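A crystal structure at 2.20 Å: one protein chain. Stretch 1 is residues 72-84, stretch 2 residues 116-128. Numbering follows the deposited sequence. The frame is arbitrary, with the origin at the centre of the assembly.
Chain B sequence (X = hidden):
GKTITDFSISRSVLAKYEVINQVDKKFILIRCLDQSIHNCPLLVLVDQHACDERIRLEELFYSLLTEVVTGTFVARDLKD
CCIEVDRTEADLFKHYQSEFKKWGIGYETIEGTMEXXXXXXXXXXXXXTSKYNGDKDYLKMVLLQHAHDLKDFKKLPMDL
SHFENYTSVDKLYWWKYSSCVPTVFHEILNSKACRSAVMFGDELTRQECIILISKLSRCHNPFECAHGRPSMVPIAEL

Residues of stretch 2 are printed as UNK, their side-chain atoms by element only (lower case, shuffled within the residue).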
ATOM      1  N   THR B  72      21.558   4.840 -35.891  1.00 59.70           N
ATOM      2  CA  THR B  72      21.809   6.150 -35.274  1.00 59.84           C
ATOM      3  C   THR B  72      22.699   6.052 -34.018  1.00 62.15           C
ATOM      4  O   THR B  72      22.866   7.042 -33.309  1.00 61.99           O
ATOM      5  CB  THR B  72      20.474   6.871 -35.006  1.00 65.62           C
ATOM      6  OG1 THR B  72      19.607   5.979 -34.320  1.00 63.92           O
ATOM      7  CG2 THR B  72      19.793   7.347 -36.282  1.00 66.40           C
ATOM      8  N   PHE B  73      23.277   4.864 -33.754  1.00 57.67           N
ATOM      9  CA  PHE B  73      24.144   4.628 -32.598  1.00 55.91           C
ATOM     10  C   PHE B  73      25.488   5.322 -32.813  1.00 63.24           C
ATOM     11  O   PHE B  73      26.160   5.046 -33.797  1.00 64.03           O
ATOM     12  CB  PHE B  73      24.292   3.113 -32.322  1.00 55.37           C
ATOM     13  CG  PHE B  73      24.899   2.727 -30.989  1.00 54.55           C
ATOM     14  CD1 PHE B  73      24.456   3.315 -29.805  1.00 56.35           C
ATOM     15  CD2 PHE B  73      25.855   1.723 -30.908  1.00 55.12           C
ATOM     16  CE1 PHE B  73      25.012   2.955 -28.573  1.00 55.57           C
ATOM     17  CE2 PHE B  73      26.391   1.343 -29.674  1.00 56.72           C
ATOM     18  CZ  PHE B  73      25.979   1.973 -28.518  1.00 54.47           C
ATOM     19  N   VAL B  74      25.837   6.274 -31.934  1.00 62.09           N
ATOM     20  CA  VAL B  74      27.066   7.079 -32.037  1.00 63.56           C
ATOM     21  C   VAL B  74      28.334   6.200 -31.973  1.00 67.53           C
ATOM     22  O   VAL B  74      28.426   5.295 -31.146  1.00 65.70           O
ATOM     23  CB  VAL B  74      27.075   8.248 -31.002  1.00 67.95           C
ATOM     24  CG1 VAL B  74      28.437   8.940 -30.911  1.00 68.63           C
ATOM     25  CG2 VAL B  74      25.976   9.265 -31.311  1.00 68.98           C
ATOM     26  N   ALA B  75      29.284   6.467 -32.884  1.00 66.19           N
ATOM     27  CA  ALA B  75      30.569   5.783 -32.991  1.00 65.58           C
ATOM     28  C   ALA B  75      31.703   6.830 -33.019  1.00 71.68           C
ATOM     29  O   ALA B  75      31.995   7.415 -34.067  1.00 73.62           O
ATOM     30  CB  ALA B  75      30.597   4.897 -34.231  1.00 66.02           C
ATOM     31  N   ARG B  76      32.300   7.086 -31.840  1.00 67.41           N
ATOM     32  CA  ARG B  76      33.393   8.038 -31.621  1.00 68.40           C
ATOM     33  C   ARG B  76      34.717   7.547 -32.235  1.00 72.00           C
ATOM     34  O   ARG B  76      35.172   6.438 -31.929  1.00 70.26           O
ATOM     35  CB  ARG B  76      33.533   8.336 -30.103  1.00 69.63           C
ATOM     36  CG  ARG B  76      34.681   9.280 -29.690  1.00 84.93           C
ATOM     37  CD  ARG B  76      34.489  10.733 -30.102  1.00 98.41           C
ATOM     38  NE  ARG B  76      33.693  11.494 -29.137  1.00109.70           N
ATOM     39  CZ  ARG B  76      32.396  11.752 -29.269  1.00122.84           C
ATOM     40  NH1 ARG B  76      31.726  11.304 -30.325  1.00107.51           N
ATOM     41  NH2 ARG B  76      31.758  12.459 -28.346  1.00108.30           N
ATOM     42  N   ASP B  77      35.330   8.385 -33.106  1.00 70.18           N
ATOM     43  CA  ASP B  77      36.601   8.103 -33.779  1.00 70.25           C
ATOM     44  C   ASP B  77      37.735   8.000 -32.760  1.00 73.49           C
ATOM     45  O   ASP B  77      37.900   8.879 -31.914  1.00 73.55           O
ATOM     46  CB  ASP B  77      36.924   9.176 -34.834  1.00 74.41           C
ATOM     47  CG  ASP B  77      36.272   8.982 -36.192  1.00 88.82           C
ATOM     48  OD1 ASP B  77      36.362   7.856 -36.747  1.00 89.51           O
ATOM     49  OD2 ASP B  77      35.707   9.965 -36.722  1.00 96.49           O
ATOM     50  N   LEU B  78      38.490   6.904 -32.838  1.00 69.88           N
ATOM     51  CA  LEU B  78      39.595   6.565 -31.950  1.00 70.28           C
ATOM     52  C   LEU B  78      40.931   6.546 -32.707  1.00 77.41           C
ATOM     53  O   LEU B  78      41.013   6.024 -33.827  1.00 76.73           O
ATOM     54  CB  LEU B  78      39.287   5.199 -31.309  1.00 68.44           C
ATOM     55  CG  LEU B  78      40.250   4.605 -30.284  1.00 73.36           C
ATOM     56  CD1 LEU B  78      40.342   5.460 -29.019  1.00 74.16           C
ATOM     57  CD2 LEU B  78      39.792   3.228 -29.904  1.00 74.10           C
ATOM     58  N   LYS B  79      41.970   7.127 -32.086  1.00 77.27           N
ATOM     59  CA  LYS B  79      43.316   7.218 -32.656  1.00 80.01           C
ATOM     60  C   LYS B  79      44.309   6.333 -31.900  1.00 84.79           C
ATOM     61  O   LYS B  79      44.128   6.101 -30.699  1.00 83.47           O
ATOM     62  CB  LYS B  79      43.801   8.686 -32.653  1.00 85.47           C
ATOM     63  CG  LYS B  79      44.783   9.014 -33.778  1.00106.80           C
ATOM     64  CD  LYS B  79      45.360  10.422 -33.648  1.00122.25           C
ATOM     65  CE  LYS B  79      46.422  10.694 -34.691  1.00133.58           C
ATOM     66  NZ  LYS B  79      46.938  12.087 -34.609  1.00143.34           N
ATOM     67  N   ASP B  80      45.368   5.859 -32.616  1.00 82.90           N
ATOM     68  CA  ASP B  80      46.489   5.049 -32.109  1.00 83.65           C
ATOM     69  C   ASP B  80      46.041   3.892 -31.201  1.00 82.66           C
ATOM     70  O   ASP B  80      46.451   3.795 -30.036  1.00 82.53           O
ATOM     71  CB  ASP B  80      47.543   5.950 -31.417  1.00 89.14           C
ATOM     72  CG  ASP B  80      48.926   5.331 -31.268  1.00108.92           C
ATOM     73  OD1 ASP B  80      49.527   4.944 -32.306  1.00109.73           O
ATOM     74  OD2 ASP B  80      49.419   5.253 -30.119  1.00119.64           O
ATOM     75  N   CYS B  81      45.157   3.047 -31.742  1.00 75.13           N
ATOM     76  CA  CYS B  81      44.622   1.882 -31.054  1.00 73.07           C
ATOM     77  C   CYS B  81      44.778   0.676 -31.969  1.00 78.06           C
ATOM     78  O   CYS B  81      43.934   0.416 -32.834  1.00 76.25           O
ATOM     79  CB  CYS B  81      43.171   2.106 -30.634  1.00 71.00           C
ATOM     80  SG  CYS B  81      42.502   0.822 -29.542  1.00 73.27           S
ATOM     81  N   CYS B  82      45.921  -0.008 -31.823  1.00 77.18           N
ATOM     82  CA  CYS B  82      46.282  -1.192 -32.592  1.00 77.60           C
ATOM     83  C   CYS B  82      46.574  -2.321 -31.622  1.00 78.15           C
ATOM     84  O   CYS B  82      47.402  -2.176 -30.712  1.00 79.31           O
ATOM     85  CB  CYS B  82      47.465  -0.912 -33.512  1.00 80.89           C
ATOM     86  SG  CYS B  82      47.272   0.574 -34.534  1.00 85.57           S
ATOM     87  N   ILE B  83      45.846  -3.427 -31.786  1.00 70.41           N
ATOM     88  CA  ILE B  83      45.944  -4.590 -30.913  1.00 69.00           C
ATOM     89  C   ILE B  83      46.560  -5.779 -31.647  1.00 72.26           C
ATOM     90  O   ILE B  83      46.122  -6.128 -32.745  1.00 70.55           O
ATOM     91  CB  ILE B  83      44.550  -4.894 -30.265  1.00 69.43           C
ATOM     92  CG1 ILE B  83      44.123  -3.754 -29.299  1.00 68.23           C
ATOM     93  CG2 ILE B  83      44.521  -6.261 -29.556  1.00 69.98           C
ATOM     94  CD1 ILE B  83      42.669  -3.770 -28.869  1.00 67.11           C
ATOM     95  N   GLU B  84      47.577  -6.401 -31.029  1.00 70.31           N
ATOM     96  CA  GLU B  84      48.237  -7.589 -31.570  1.00 71.14           C
ATOM     97  C   GLU B  84      47.319  -8.784 -31.330  1.00 72.25           C
ATOM     98  O   GLU B  84      46.811  -8.964 -30.217  1.00 70.78           O
ATOM     99  CB  GLU B  84      49.604  -7.809 -30.901  1.00 75.30           C
ATOM    100  CG  GLU B  84      50.754  -7.080 -31.580  1.00 87.67           C
ATOM    101  CD  GLU B  84      52.065  -7.081 -30.813  1.00110.62           C
ATOM    102  OE1 GLU B  84      52.487  -8.165 -30.347  1.00112.61           O
ATOM    103  OE2 GLU B  84      52.679  -5.997 -30.687  1.00101.78           O
ATOM    104  N   UNK B 116      51.054 -13.106 -35.977  1.00100.37           N
ATOM    105  CA  UNK B 116      51.431 -11.838 -35.344  1.00 99.37           C
ATOM    106  C   UNK B 116      50.762 -10.632 -36.037  1.00 98.59           C
ATOM    107  O   UNK B 116      51.391  -9.581 -36.221  1.00 98.41           O
ATOM    108  c   UNK B 116      53.528 -12.494 -34.042  1.00116.81           C
ATOM    109  c   UNK B 116      52.966 -11.708 -35.223  1.00114.74           C
ATOM    110  o   UNK B 116      53.600 -12.108 -36.448  1.00117.12           O
ATOM    111  N   UNK B 117      49.464 -10.784 -36.375  1.00 90.87           N
ATOM    112  CA  UNK B 117      48.639  -9.768 -37.042  1.00 87.24           C
ATOM    113  C   UNK B 117      48.285  -8.570 -36.131  1.00 86.03           C
ATOM    114  O   UNK B 117      48.618  -8.567 -34.940  1.00 85.24           O
ATOM    115  o   UNK B 117      47.667 -11.421 -38.547  1.00 99.31           O
ATOM    116  c   UNK B 117      47.370 -10.409 -37.600  1.00 89.70           C
ATOM    117  N   UNK B 118      47.622  -7.547 -36.708  1.00 79.00           N
ATOM    118  CA  UNK B 118      47.196  -6.354 -35.983  1.00 76.74           C
ATOM    119  C   UNK B 118      45.745  -5.961 -36.261  1.00 77.60           C
ATOM    120  O   UNK B 118      45.319  -5.927 -37.418  1.00 76.99           O
ATOM    121  c   UNK B 118      49.360  -5.071 -35.355  1.00 83.64           C
ATOM    122  c   UNK B 118      48.132  -5.170 -36.252  1.00 77.27           C
ATOM    123  c   UNK B 118      50.449  -4.276 -36.029  1.00 85.29           C
ATOM    124  c   UNK B 118      49.024  -4.446 -34.001  1.00 85.39           C
ATOM    125  N   UNK B 119      45.002  -5.644 -35.184  1.00 71.30           N
ATOM    126  CA  UNK B 119      43.616  -5.187 -35.212  1.00 68.38           C
ATOM    127  C   UNK B 119      43.618  -3.683 -34.931  1.00 70.53           C
ATOM    128  O   UNK B 119      43.897  -3.262 -33.806  1.00 69.56           O
ATOM    129  c   UNK B 119      41.268  -5.785 -34.212  1.00 69.14           C
ATOM    130  c   UNK B 119      40.680  -6.593 -35.334  1.00 68.80           C
ATOM    131  c   UNK B 119      40.636  -6.223 -32.903  1.00 70.35           C
ATOM    132  c   UNK B 119      42.782  -5.945 -34.155  1.00 67.23           C
ATOM    133  N   UNK B 120      43.354  -2.879 -35.967  1.00 66.61           N
ATOM    134  CA  UNK B 120      43.332  -1.427 -35.838  1.00 66.27           C
ATOM    135  C   UNK B 120      41.910  -0.973 -35.584  1.00 66.59           C
ATOM    136  O   UNK B 120      41.089  -1.019 -36.501  1.00 65.28           O
ATOM    137  o   UNK B 120      45.264   2.230 -38.424  1.00117.34           O
ATOM    138  c   UNK B 120      43.977   0.752 -37.073  1.00 81.44           C
ATOM    139  c   UNK B 120      44.333   1.392 -38.403  1.00114.07           C
ATOM    140  o   UNK B 120      43.686   1.061 -39.426  1.00110.29           O
ATOM    141  c   UNK B 120      43.909  -0.767 -37.102  1.00 68.86           C
ATOM    142  N   UNK B 121      41.617  -0.538 -34.346  1.00 62.00           N
ATOM    143  CA  UNK B 121      40.292  -0.040 -33.986  1.00 60.30           C
ATOM    144  C   UNK B 121      40.186   1.434 -34.365  1.00 64.17           C
ATOM    145  O   UNK B 121      40.951   2.267 -33.870  1.00 64.94           O
ATOM    146  c   UNK B 121      38.635   0.416 -32.118  1.00 61.88           C
ATOM    147  c   UNK B 121      40.718  -2.590 -31.682  1.00 74.18           C
ATOM    148  c   UNK B 121      39.881  -0.354 -32.518  1.00 62.79           C
ATOM    149  c   UNK B 121      39.621  -1.861 -32.335  1.00 63.41           C
ATOM    150  N   UNK B 122      39.238   1.732 -35.266  1.00 59.38           N
ATOM    151  CA  UNK B 122      38.941   3.058 -35.797  1.00 59.05           C
ATOM    152  C   UNK B 122      37.851   3.781 -35.006  1.00 61.26           C
ATOM    153  O   UNK B 122      38.019   4.959 -34.695  1.00 62.07           O
ATOM    154  c   UNK B 122      38.592   2.975 -37.293  1.00 61.86           C
ATOM    155  n   UNK B 122      40.529   2.727 -41.914  1.00111.49           N
ATOM    156  c   UNK B 122      39.779   2.550 -38.157  1.00 72.44           C
ATOM    157  c   UNK B 122      39.502   2.681 -39.646  1.00 86.43           C
ATOM    158  c   UNK B 122      40.772   2.540 -40.459  1.00100.64           C
ATOM    159  N   UNK B 123      36.731   3.102 -34.703  1.00 55.00           N
ATOM    160  CA  UNK B 123      35.619   3.706 -33.958  1.00 53.69           C
ATOM    161  C   UNK B 123      35.171   2.834 -32.797  1.00 53.80           C
ATOM    162  O   UNK B 123      35.270   1.609 -32.863  1.00 52.07           O
ATOM    163  o   UNK B 123      33.675   2.882 -35.211  1.00 64.39           O
ATOM    164  c   UNK B 123      34.405   4.061 -34.867  1.00 64.12           C
ATOM    165  c   UNK B 123      34.784   4.847 -36.125  1.00 63.84           C
ATOM    166  N   UNK B 124      34.647   3.480 -31.745  1.00 49.26           N
ATOM    167  CA  UNK B 124      34.082   2.833 -30.564  1.00 47.15           C
ATOM    168  C   UNK B 124      32.862   3.607 -30.097  1.00 50.81           C
ATOM    169  O   UNK B 124      32.895   4.828 -30.179  1.00 51.80           O
ATOM    170  c   UNK B 124      36.967   1.734 -28.135  1.00 50.86           C
ATOM    171  c   UNK B 124      35.104   2.781 -29.417  1.00 47.07           C
ATOM    172  c   UNK B 124      35.607   0.299 -29.658  1.00 49.91           C
ATOM    173  c   UNK B 124      36.194   1.704 -29.446  1.00 50.78           C
ATOM    174  N   UNK B 125      31.789   2.965 -29.572  1.00 46.83           N
ATOM    175  CA  UNK B 125      30.660   3.757 -29.045  1.00 46.62           C
ATOM    176  C   UNK B 125      31.076   4.460 -27.746  1.00 51.95           C
ATOM    177  O   UNK B 125      32.056   4.043 -27.127  1.00 52.45           O
ATOM    178  c   UNK B 125      31.569   1.514 -29.376  1.00 47.68           C
ATOM    179  c   UNK B 125      30.306   1.450 -28.545  1.00 50.83           C
ATOM    180  c   UNK B 125      29.572   2.711 -28.806  1.00 46.92           C
ATOM    181  N   UNK B 126      30.375   5.530 -27.358  1.00 49.53           N
ATOM    182  CA  UNK B 126      30.698   6.327 -26.164  1.00 50.70           C
ATOM    183  C   UNK B 126      30.814   5.505 -24.858  1.00 52.82           C
ATOM    184  O   UNK B 126      31.754   5.733 -24.099  1.00 52.26           O
ATOM    185  o   UNK B 126      32.193   9.205 -27.081  1.00106.58           O
ATOM    186  c   UNK B 126      29.719   7.502 -25.995  1.00 53.20           C
ATOM    187  c   UNK B 126      31.022   9.568 -26.823  1.00105.42           C
ATOM    188  c   UNK B 126      29.890   8.583 -27.058  1.00 70.96           C
ATOM    189  o   UNK B 126      30.737  10.707 -26.388  1.00105.81           O
ATOM    190  N   UNK B 127      29.901   4.544 -24.623  1.00 49.38           N
ATOM    191  CA  UNK B 127      29.913   3.644 -23.460  1.00 49.77           C
ATOM    192  C   UNK B 127      31.251   2.925 -23.379  1.00 52.03           C
ATOM    193  O   UNK B 127      31.881   2.921 -22.319  1.00 52.88           O
ATOM    194  c   UNK B 127      27.477   2.890 -23.231  1.00 57.08           C
ATOM    195  c   UNK B 127      28.865   2.536 -23.625  1.00 52.19           C
ATOM    196  s   UNK B 127      26.455   1.477 -23.745  1.00 62.09           S
ATOM    197  c   UNK B 127      25.025   2.361 -24.424  1.00 59.20           C
ATOM    198  N   UNK B 128      31.650   2.273 -24.491  1.00 46.14           N
ATOM    199  CA  UNK B 128      32.867   1.483 -24.581  1.00 46.17           C
ATOM    200  C   UNK B 128      34.140   2.332 -24.514  1.00 48.46           C
ATOM    201  O   UNK B 128      35.115   1.886 -23.915  1.00 47.92           O
ATOM    202  c   UNK B 128      33.810  -0.653 -25.812  1.00 52.64           C
ATOM    203  c   UNK B 128      32.841   0.562 -25.816  1.00 46.63           C
ATOM    204  c   UNK B 128      33.720  -1.454 -24.504  1.00 52.76           C
ATOM    205  c   UNK B 128      33.527  -1.580 -26.976  1.00 55.38           C
TER
HETATM  206  O   HOH W   1      27.461   5.745 -28.684  1.00 68.05           O
HETATM  207  O   HOH W   2      43.422   3.440 -33.874  1.00 71.19           O

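Position 116 carries one carbon bonded to an oxygen and a second carbon, the branched hydroxyl side chain of threonine; Thr116 makes no contact with stretch 1. At 117 a single carbon ends in oxygen, which identifies serine. Ser117 turns this group away and offers its backbone instead, its O accepting a CA-H...O contact from Glu84 CA at 3.5 Å.

Position 118 has four carbons forked at the second, lying against Cys82 and Glu84: leucine, with Leu118 CD2 3.9 Å from Cys82 CB. The same forked set of four recurs at 119, on the other face of the sheet beside Ile83, so this too is leucine. Leu119 and Ile83 form a hydrogen-bonded antiparallel pair, with Ile83 N to Leu119 O at 2.8 Å and Leu119 N to Ile83 O at 2.7 Å.

Three carbons in a row at 120, the third bearing two oxygens, make a glutamate; Glu120 extends past Cys82, its CG 4.2 Å from Cys82 SG. Position 121 forks at the first carbon and has one arm two carbons long, hence isoleucine. Ile121 CD1 meets Ile83 CD1 at 3.6 Å, and its CG2 lies 3.8 Å from Leu78 CD2.

Four carbons in line ending in nitrogen mark 122 as lysine. The side chain of Lys122 points away, but its O accepts a hydrogen bond from Leu78 N at 2.7 Å. At 123 one carbon holds an oxygen and a carbon: threonine, with Thr123 CG2 3.5 Å from Asp77 OD1. Position 124, four carbons forked at the second, packs on Leu78 and is leucine; Leu124 N donates to Arg76 O at 3.0 Å.

Three carbons close a ring onto the backbone nitrogen at 125, as in proline alone. Pro125 CB sits 3.6 Å from Phe73 CE2, just before a helix. Position 126 has three carbons, the third with two oxygens, reaching Arg76: glutamate. Glu126 OE1 lies over the guanidinium face, 2.8 Å from Arg76 NH2, a salt bridge of charges alone. The unbranched chain of two carbons, sulfur and carbon at 127 is methionine; Met127 CE approaches the Phe73 ring edge, 4.2 Å from CE1. Four carbons forked at the second make 128 leucine, and Leu128 is out of reach.

Two antiparallel ladders thus join the stretches, with a register shift of two between them. Water 2 helps span the interruption, accepting from Cys81 N at 2.8 Å and donating to Ile121 O at 2.7 Å, while Leu78, Ile83, Ile121 and Leu124 supply apolar packing.

Stretch 2 116-128: TSLLEIKTLPEML
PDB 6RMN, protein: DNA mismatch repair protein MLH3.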